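BugD (Bordetella pertussis Tohama I, PDB 2F5X) is a periplasmic solute-binding receptor that holds aspartic acid in a pocket, probably delivering it to a tripartite tricarboxylate-type transporter. Local coordinates at residues Q71-A82 with I237-P248. Sequence-based numbering, arbitrary orientation.
With ASP (aspartic acid), chain D.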
ATOM      1  N   GLN A  71       6.082  15.759  16.954  1.00 13.99           N
ATOM      2  CA  GLN A  71       5.300  16.653  17.813  1.00 14.63           C
ATOM      3  C   GLN A  71       3.814  16.524  17.465  1.00 15.03           C
ATOM      4  O   GLN A  71       3.455  16.571  16.292  1.00 15.08           O
ATOM      5  CB  GLN A  71       5.764  18.108  17.649  1.00 15.32           C
ATOM      6  CG  GLN A  71       7.189  18.382  18.157  1.00 18.15           C
ATOM      7  CD  GLN A  71       7.328  18.196  19.656  1.00 21.59           C
ATOM      8  OE1 GLN A  71       6.436  18.569  20.416  1.00 23.11           O
ATOM      9  NE2 GLN A  71       8.452  17.627  20.086  1.00 24.07           N
ATOM     10  N   PRO A  72       2.960  16.342  18.477  1.00 15.12           N
ATOM     11  CA  PRO A  72       1.509  16.233  18.269  1.00 15.20           C
ATOM     12  C   PRO A  72       0.832  17.596  18.079  1.00 15.21           C
ATOM     13  O   PRO A  72      -0.090  17.949  18.825  1.00 15.26           O
ATOM     14  CB  PRO A  72       1.024  15.568  19.561  1.00 15.19           C
ATOM     15  CG  PRO A  72       2.025  15.967  20.600  1.00 15.22           C
ATOM     16  CD  PRO A  72       3.328  16.190  19.898  1.00 15.52           C
ATOM     17  N   ASP A  73       1.276  18.348  17.076  1.00 15.40           N
ATOM     18  CA  ASP A  73       0.730  19.681  16.833  1.00 15.85           C
ATOM     19  C   ASP A  73      -0.115  19.799  15.567  1.00 15.73           C
ATOM     20  O   ASP A  73      -0.654  20.875  15.281  1.00 16.46           O
ATOM     21  CB  ASP A  73       1.846  20.737  16.841  1.00 16.36           C
ATOM     22  CG  ASP A  73       2.962  20.432  15.862  1.00 17.27           C
ATOM     23  OD1 ASP A  73       2.785  19.583  14.951  1.00 16.26           O
ATOM     24  OD2 ASP A  73       4.062  21.021  15.926  1.00 19.41           O
ATOM     25  N   GLY A  74      -0.223  18.704  14.813  1.00 15.10           N
ATOM     26  CA  GLY A  74      -0.979  18.698  13.570  1.00 14.54           C
ATOM     27  C   GLY A  74      -0.160  19.048  12.336  1.00 14.48           C
ATOM     28  O   GLY A  74      -0.675  19.011  11.212  1.00 14.19           O
ATOM     29  N   TYR A  75       1.110  19.383  12.534  1.00 14.50           N
ATOM     30  CA  TYR A  75       1.977  19.736  11.404  1.00 14.78           C
ATOM     31  C   TYR A  75       2.787  18.555  10.868  1.00 14.35           C
ATOM     32  O   TYR A  75       3.503  18.686   9.880  1.00 14.41           O
ATOM     33  CB  TYR A  75       2.852  20.954  11.734  1.00 15.25           C
ATOM     34  CG  TYR A  75       2.002  22.177  12.006  1.00 16.25           C
ATOM     35  CD1 TYR A  75       1.379  22.866  10.958  1.00 16.61           C
ATOM     36  CD2 TYR A  75       1.779  22.615  13.306  1.00 17.22           C
ATOM     37  CE1 TYR A  75       0.575  23.984  11.203  1.00 17.94           C
ATOM     38  CE2 TYR A  75       0.978  23.726  13.565  1.00 17.63           C
ATOM     39  CZ  TYR A  75       0.380  24.404  12.510  1.00 18.56           C
ATOM     40  OH  TYR A  75      -0.412  25.498  12.770  1.00 18.29           O
ATOM     41  N   SER A  76       2.645  17.402  11.518  1.00 14.66           N
ATOM     42  CA  SER A  76       3.173  16.146  10.996  1.00 14.36           C
ATOM     43  C   SER A  76       2.068  15.107  10.999  1.00 13.69           C
ATOM     44  O   SER A  76       1.540  14.749  12.056  1.00 13.34           O
ATOM     45  CB  SER A  76       4.349  15.645  11.831  1.00 14.69           C
ATOM     46  OG  SER A  76       5.378  16.614  11.879  1.00 16.99           O
ATOM     47  N   ILE A  77       1.715  14.633   9.812  1.00 12.49           N
ATOM     48  CA  ILE A  77       0.699  13.591   9.685  1.00 11.95           C
ATOM     49  C   ILE A  77       1.225  12.442   8.843  1.00 11.22           C
ATOM     50  O   ILE A  77       2.214  12.597   8.109  1.00 11.56           O
ATOM     51  CB  ILE A  77      -0.643  14.154   9.134  1.00 12.42           C
ATOM     52  CG1 ILE A  77      -0.477  14.689   7.707  1.00 12.76           C
ATOM     53  CG2 ILE A  77      -1.181  15.232  10.068  1.00 12.76           C
ATOM     54  CD1 ILE A  77      -1.786  15.209   7.073  1.00 13.86           C
ATOM     55  N   LEU A  78       0.577  11.285   8.974  1.00 10.25           N
ATOM     56  CA  LEU A  78       1.034  10.075   8.307  1.00  9.29           C
ATOM     57  C   LEU A  78       0.019   9.639   7.267  1.00  9.25           C
ATOM     58  O   LEU A  78      -1.168   9.571   7.563  1.00  9.06           O
ATOM     59  CB  LEU A  78       1.207   8.958   9.343  1.00  8.97           C
ATOM     60  CG  LEU A  78       1.585   7.572   8.816  1.00  8.23           C
ATOM     61  CD1 LEU A  78       3.017   7.595   8.285  1.00  8.65           C
ATOM     62  CD2 LEU A  78       1.412   6.532   9.926  1.00  8.85           C
ATOM     63  N   LEU A  79       0.485   9.352   6.052  1.00  8.88           N
ATOM     64  CA  LEU A  79      -0.340   8.623   5.095  1.00  9.34           C
ATOM     65  C   LEU A  79       0.299   7.261   4.916  1.00  8.92           C
ATOM     66  O   LEU A  79       1.419   7.150   4.412  1.00  9.57           O
ATOM     67  CB  LEU A  79      -0.468   9.344   3.746  1.00  9.97           C
ATOM     68  CG  LEU A  79      -1.377   8.544   2.788  1.00 11.90           C
ATOM     69  CD1 LEU A  79      -2.889   8.736   3.107  1.00 13.75           C
ATOM     70  CD2 LEU A  79      -1.073   8.853   1.345  1.00 16.10           C
HETATM   71  N   MSE A  80      -0.402   6.227   5.356  1.00  8.43           N
HETATM   72  CA  MSE A  80       0.152   4.881   5.337  1.00  8.27           C
HETATM   73  C   MSE A  80      -0.944   3.882   4.990  1.00  8.32           C
HETATM   74  O   MSE A  80      -2.122   4.143   5.215  1.00  8.84           O
HETATM   75  CB  MSE A  80       0.797   4.567   6.703  1.00  8.44           C
HETATM   76  CG  MSE A  80       1.518   3.206   6.816  1.00  8.83           C
HETATM   77 SE   MSE A  80       2.805   2.835   5.388  1.00  9.60          SE
HETATM   78  CE  MSE A  80       3.142   0.950   5.839  1.00  8.47           C
ATOM     79  N   HIS A  81      -0.539   2.738   4.452  1.00  7.91           N
ATOM     80  CA  HIS A  81      -1.474   1.722   4.001  1.00  7.46           C
ATOM     81  C   HIS A  81      -1.566   0.536   4.958  1.00  7.55           C
ATOM     82  O   HIS A  81      -1.053   0.605   6.082  1.00  7.75           O
ATOM     83  CB  HIS A  81      -1.151   1.301   2.561  1.00  7.49           C
ATOM     84  CG  HIS A  81       0.210   0.700   2.373  1.00  8.05           C
ATOM     85  ND1 HIS A  81       0.715  -0.296   3.186  1.00  8.03           N
ATOM     86  CD2 HIS A  81       1.153   0.928   1.428  1.00  8.78           C
ATOM     87  CE1 HIS A  81       1.909  -0.655   2.748  1.00  7.97           C
ATOM     88  NE2 HIS A  81       2.199   0.075   1.682  1.00  8.19           N
ATOM     89  N   ALA A  82      -2.226  -0.533   4.512  1.00  7.82           N
ATOM     90  CA  ALA A  82      -2.472  -1.734   5.318  1.00  7.85           C
ATOM     91  C   ALA A  82      -1.217  -2.332   5.967  1.00  8.18           C
ATOM     92  O   ALA A  82      -1.319  -3.092   6.936  1.00  8.50           O
ATOM     93  CB  ALA A  82      -3.194  -2.798   4.476  1.00  8.22           C
ATOM     94  N   ILE A 237      -5.413  -2.981  -0.590  1.00  9.04           N
ATOM     95  CA  ILE A 237      -4.514  -2.160   0.211  1.00  8.40           C
ATOM     96  C   ILE A 237      -5.220  -0.861   0.587  1.00  8.10           C
ATOM     97  O   ILE A 237      -5.170   0.135  -0.149  1.00  8.19           O
ATOM     98  CB  ILE A 237      -3.187  -1.941  -0.546  1.00  8.11           C
ATOM     99  CG1 ILE A 237      -2.510  -3.301  -0.826  1.00  7.88           C
ATOM    100  CG2 ILE A 237      -2.226  -1.023   0.240  1.00  9.08           C
ATOM    101  CD1 ILE A 237      -2.198  -4.166   0.412  1.00  7.45           C
ATOM    102  N   TRP A 238      -5.920  -0.896   1.718  1.00  8.21           N
ATOM    103  CA  TRP A 238      -6.539   0.311   2.238  1.00  7.84           C
ATOM    104  C   TRP A 238      -5.437   1.239   2.735  1.00  8.33           C
ATOM    105  O   TRP A 238      -4.341   0.791   3.098  1.00  8.49           O
ATOM    106  CB  TRP A 238      -7.544  -0.001   3.362  1.00  7.69           C
ATOM    107  CG  TRP A 238      -6.962  -0.824   4.490  1.00  8.09           C
ATOM    108  CD1 TRP A 238      -6.993  -2.187   4.615  1.00  7.90           C
ATOM    109  CD2 TRP A 238      -6.291  -0.329   5.654  1.00  8.38           C
ATOM    110  NE1 TRP A 238      -6.367  -2.571   5.781  1.00  8.72           N
ATOM    111  CE2 TRP A 238      -5.936  -1.450   6.444  1.00  9.99           C
ATOM    112  CE3 TRP A 238      -5.955   0.959   6.119  1.00  8.93           C
ATOM    113  CZ2 TRP A 238      -5.258  -1.327   7.667  1.00  9.84           C
ATOM    114  CZ3 TRP A 238      -5.282   1.083   7.344  1.00  9.68           C
ATOM    115  CH2 TRP A 238      -4.935  -0.057   8.096  1.00 10.75           C
ATOM    116  N   HIS A 239      -5.732   2.531   2.705  1.00  8.48           N
ATOM    117  CA  HIS A 239      -4.827   3.577   3.171  1.00  8.67           C
ATOM    118  C   HIS A 239      -5.561   4.393   4.237  1.00  9.21           C
ATOM    119  O   HIS A 239      -6.777   4.626   4.128  1.00  8.96           O
ATOM    120  CB  HIS A 239      -4.457   4.528   2.025  1.00  8.58           C
ATOM    121  CG  HIS A 239      -3.432   3.986   1.065  1.00  8.40           C
ATOM    122  ND1 HIS A 239      -3.601   2.815   0.356  1.00  9.21           N
ATOM    123  CD2 HIS A 239      -2.239   4.493   0.671  1.00  9.09           C
ATOM    124  CE1 HIS A 239      -2.548   2.613  -0.416  1.00  9.98           C
ATOM    125  NE2 HIS A 239      -1.706   3.618  -0.245  1.00  9.66           N
ATOM    126  N   GLY A 240      -4.815   4.830   5.253  1.00  8.95           N
ATOM    127  CA  GLY A 240      -5.352   5.672   6.312  1.00  9.09           C
ATOM    128  C   GLY A 240      -4.502   6.910   6.528  1.00  9.45           C
ATOM    129  O   GLY A 240      -3.370   6.997   6.046  1.00  9.45           O
HETATM  130  N   MSE A 241      -5.055   7.871   7.259  1.00  9.53           N
HETATM  131  CA  MSE A 241      -4.331   9.067   7.639  1.00 10.16           C
HETATM  132  C   MSE A 241      -4.389   9.172   9.159  1.00  9.98           C
HETATM  133  O   MSE A 241      -5.451   8.994   9.741  1.00  9.70           O
HETATM  134  CB  MSE A 241      -4.954  10.306   6.986  1.00 10.65           C
HETATM  135  CG  MSE A 241      -4.295  11.605   7.400  1.00 13.55           C
HETATM  136 SE   MSE A 241      -5.111  13.088   6.484  1.00 22.78          SE
HETATM  137  CE  MSE A 241      -4.492  12.727   4.795  1.00 19.81           C
ATOM    138  N   TRP A 242      -3.239   9.431   9.782  1.00  9.42           N
ATOM    139  CA  TRP A 242      -3.129   9.515  11.238  1.00  9.61           C
ATOM    140  C   TRP A 242      -2.341  10.754  11.660  1.00  9.73           C
ATOM    141  O   TRP A 242      -1.478  11.236  10.917  1.00  9.99           O
ATOM    142  CB  TRP A 242      -2.343   8.316  11.769  1.00  9.02           C
ATOM    143  CG  TRP A 242      -2.962   6.935  11.685  1.00  9.25           C
ATOM    144  CD1 TRP A 242      -3.620   6.269  12.690  1.00  9.30           C
ATOM    145  CD2 TRP A 242      -2.866   6.009  10.596  1.00  8.82           C
ATOM    146  NE1 TRP A 242      -3.965   5.003  12.281  1.00  9.65           N
ATOM    147  CE2 TRP A 242      -3.512   4.810  11.002  1.00  9.42           C
ATOM    148  CE3 TRP A 242      -2.310   6.068   9.308  1.00  9.33           C
ATOM    149  CZ2 TRP A 242      -3.621   3.690  10.167  1.00  8.99           C
ATOM    150  CZ3 TRP A 242      -2.409   4.944   8.481  1.00  8.97           C
ATOM    151  CH2 TRP A 242      -3.073   3.778   8.911  1.00  9.80           C
ATOM    152  N   ALA A 243      -2.605  11.230  12.876  1.00  9.81           N
ATOM    153  CA  ALA A 243      -1.775  12.237  13.543  1.00  9.61           C
ATOM    154  C   ALA A 243      -1.138  11.585  14.778  1.00  9.40           C
ATOM    155  O   ALA A 243      -1.634  10.557  15.238  1.00  9.42           O
ATOM    156  CB  ALA A 243      -2.635  13.448  13.956  1.00  9.31           C
ATOM    157  N   PRO A 244      -0.070  12.149  15.345  1.00  9.63           N
ATOM    158  CA  PRO A 244       0.522  11.551  16.553  1.00  9.79           C
ATOM    159  C   PRO A 244      -0.438  11.579  17.737  1.00  9.87           C
ATOM    160  O   PRO A 244      -1.269  12.490  17.822  1.00 10.51           O
ATOM    161  CB  PRO A 244       1.724  12.459  16.851  1.00 10.01           C
ATOM    162  CG  PRO A 244       2.019  13.132  15.538  1.00  9.82           C
ATOM    163  CD  PRO A 244       0.673  13.344  14.901  1.00 10.08           C
ATOM    164  N   LYS A 245      -0.324  10.599  18.631  1.00  9.58           N
ATOM    165  CA  LYS A 245      -1.083  10.615  19.886  1.00  9.70           C
ATOM    166  C   LYS A 245      -0.965  11.964  20.580  1.00 10.11           C
ATOM    167  O   LYS A 245       0.127  12.524  20.683  1.00 10.70           O
ATOM    168  CB  LYS A 245      -0.590   9.519  20.841  1.00  9.18           C
ATOM    169  CG  LYS A 245      -1.362   9.480  22.165  1.00  9.68           C
ATOM    170  CD  LYS A 245      -0.794   8.417  23.095  1.00  9.72           C
ATOM    171  CE  LYS A 245      -1.317   8.602  24.519  1.00 10.00           C
ATOM    172  NZ  LYS A 245      -2.807   8.498  24.630  1.00 10.03           N
ATOM    173  N   GLY A 246      -2.100  12.475  21.052  1.00 10.28           N
ATOM    174  CA  GLY A 246      -2.124  13.708  21.820  1.00 10.77           C
ATOM    175  C   GLY A 246      -2.339  14.946  20.973  1.00 11.17           C
ATOM    176  O   GLY A 246      -2.389  16.048  21.507  1.00 12.01           O
ATOM    177  N   THR A 247      -2.456  14.780  19.659  1.00 11.15           N
ATOM    178  CA  THR A 247      -2.817  15.904  18.784  1.00 11.47           C
ATOM    179  C   THR A 247      -4.172  16.457  19.249  1.00 11.83           C
ATOM    180  O   THR A 247      -5.108  15.684  19.458  1.00 12.29           O
ATOM    181  CB  THR A 247      -2.870  15.437  17.311  1.00 11.38           C
ATOM    182  OG1 THR A 247      -1.557  15.020  16.884  1.00 11.21           O
ATOM    183  CG2 THR A 247      -3.202  16.601  16.375  1.00 12.36           C
ATOM    184  N   PRO A 248      -4.276  17.771  19.471  1.00 12.60           N
ATOM    185  CA  PRO A 248      -5.492  18.351  20.061  1.00 12.99           C
ATOM    186  C   PRO A 248      -6.759  18.020  19.278  1.00 13.22           C
ATOM    187  O   PRO A 248      -6.725  17.960  18.044  1.00 13.31           O
ATOM    188  CB  PRO A 248      -5.221  19.857  20.020  1.00 13.02           C
ATOM    189  CG  PRO A 248      -3.750  19.971  20.027  1.00 13.25           C
ATOM    190  CD  PRO A 248      -3.248  18.800  19.216  1.00 12.77           C
TER
HETATM  191  N   ASP D 901       2.963   1.325  -1.080  1.00  7.83           N
HETATM  192  CA  ASP D 901       4.448   1.192  -1.171  1.00  7.79           C
HETATM  193  C   ASP D 901       5.073   2.358  -1.922  1.00  8.12           C
HETATM  194  O   ASP D 901       6.184   2.233  -2.472  1.00  8.63           O
HETATM  195  CB  ASP D 901       4.827  -0.120  -1.844  1.00  7.59           C
HETATM  196  CG  ASP D 901       4.445  -1.322  -1.020  1.00  7.57           C
HETATM  197  OD1 ASP D 901       4.503  -2.447  -1.569  1.00  7.40           O
HETATM  198  OD2 ASP D 901       4.081  -1.229   0.181  1.00  8.41           O
HETATM  199  OXT ASP D 901       4.449   3.418  -1.973  1.00  8.21           O
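His239 lies with one face of its imidazole over the CB of His81, which sits 3.5 Å from the ring centroid and 9° off the ring normal, a CH-pi contact. With CG placed between the backbone N and carbonyl carbon (chi1 61°), the His81 ring stands beside Ile237 CG2 and turns an edge toward the His239 face, the planes 74° apart. That ring reaches the bound aspartic acid, to whose OD2 His81 NE2 donates a 2.7 Å hydrogen bond; ND1 is engaged with Gly83 N at the start of the next helix. His239 is itself held at both nitrogens: ND1 donates to Ile237 O, which lies in the ring plane, and NE2 bonds to Thr31 OG1, which also binds the ligand.

The two histidines are a non-hydrogen-bonded pair of the antiparallel strands 76-81 and 236-244. Leu78 and Trp242 form one hydrogen-bonded pair, Met80 and Gly240 the next, with Gly240 N to Met80 O at 2.8 Å and nearly straight. On the other face, bearing Leu78 and Met80, the Trp242 indole runs back along the sheet, so that CE3 touches Leu78 CD2 and CZ3 packs at 3.7 Å from Met80 CB, over Gly240, which has no side chain. Past the paired residues, Ala82 CB covers the five-membered ring of Trp238, whose NE1 is tied to Gln296.

Far from the pocket, Pro72 rests on the Pro244–Thr247 type II turn. The Gly83 bond and the packing on His239 probably fix the His81 ring and aim NE2 at the ligand carboxylate, with His239 a likely second-shell residue for His81 and Thr31.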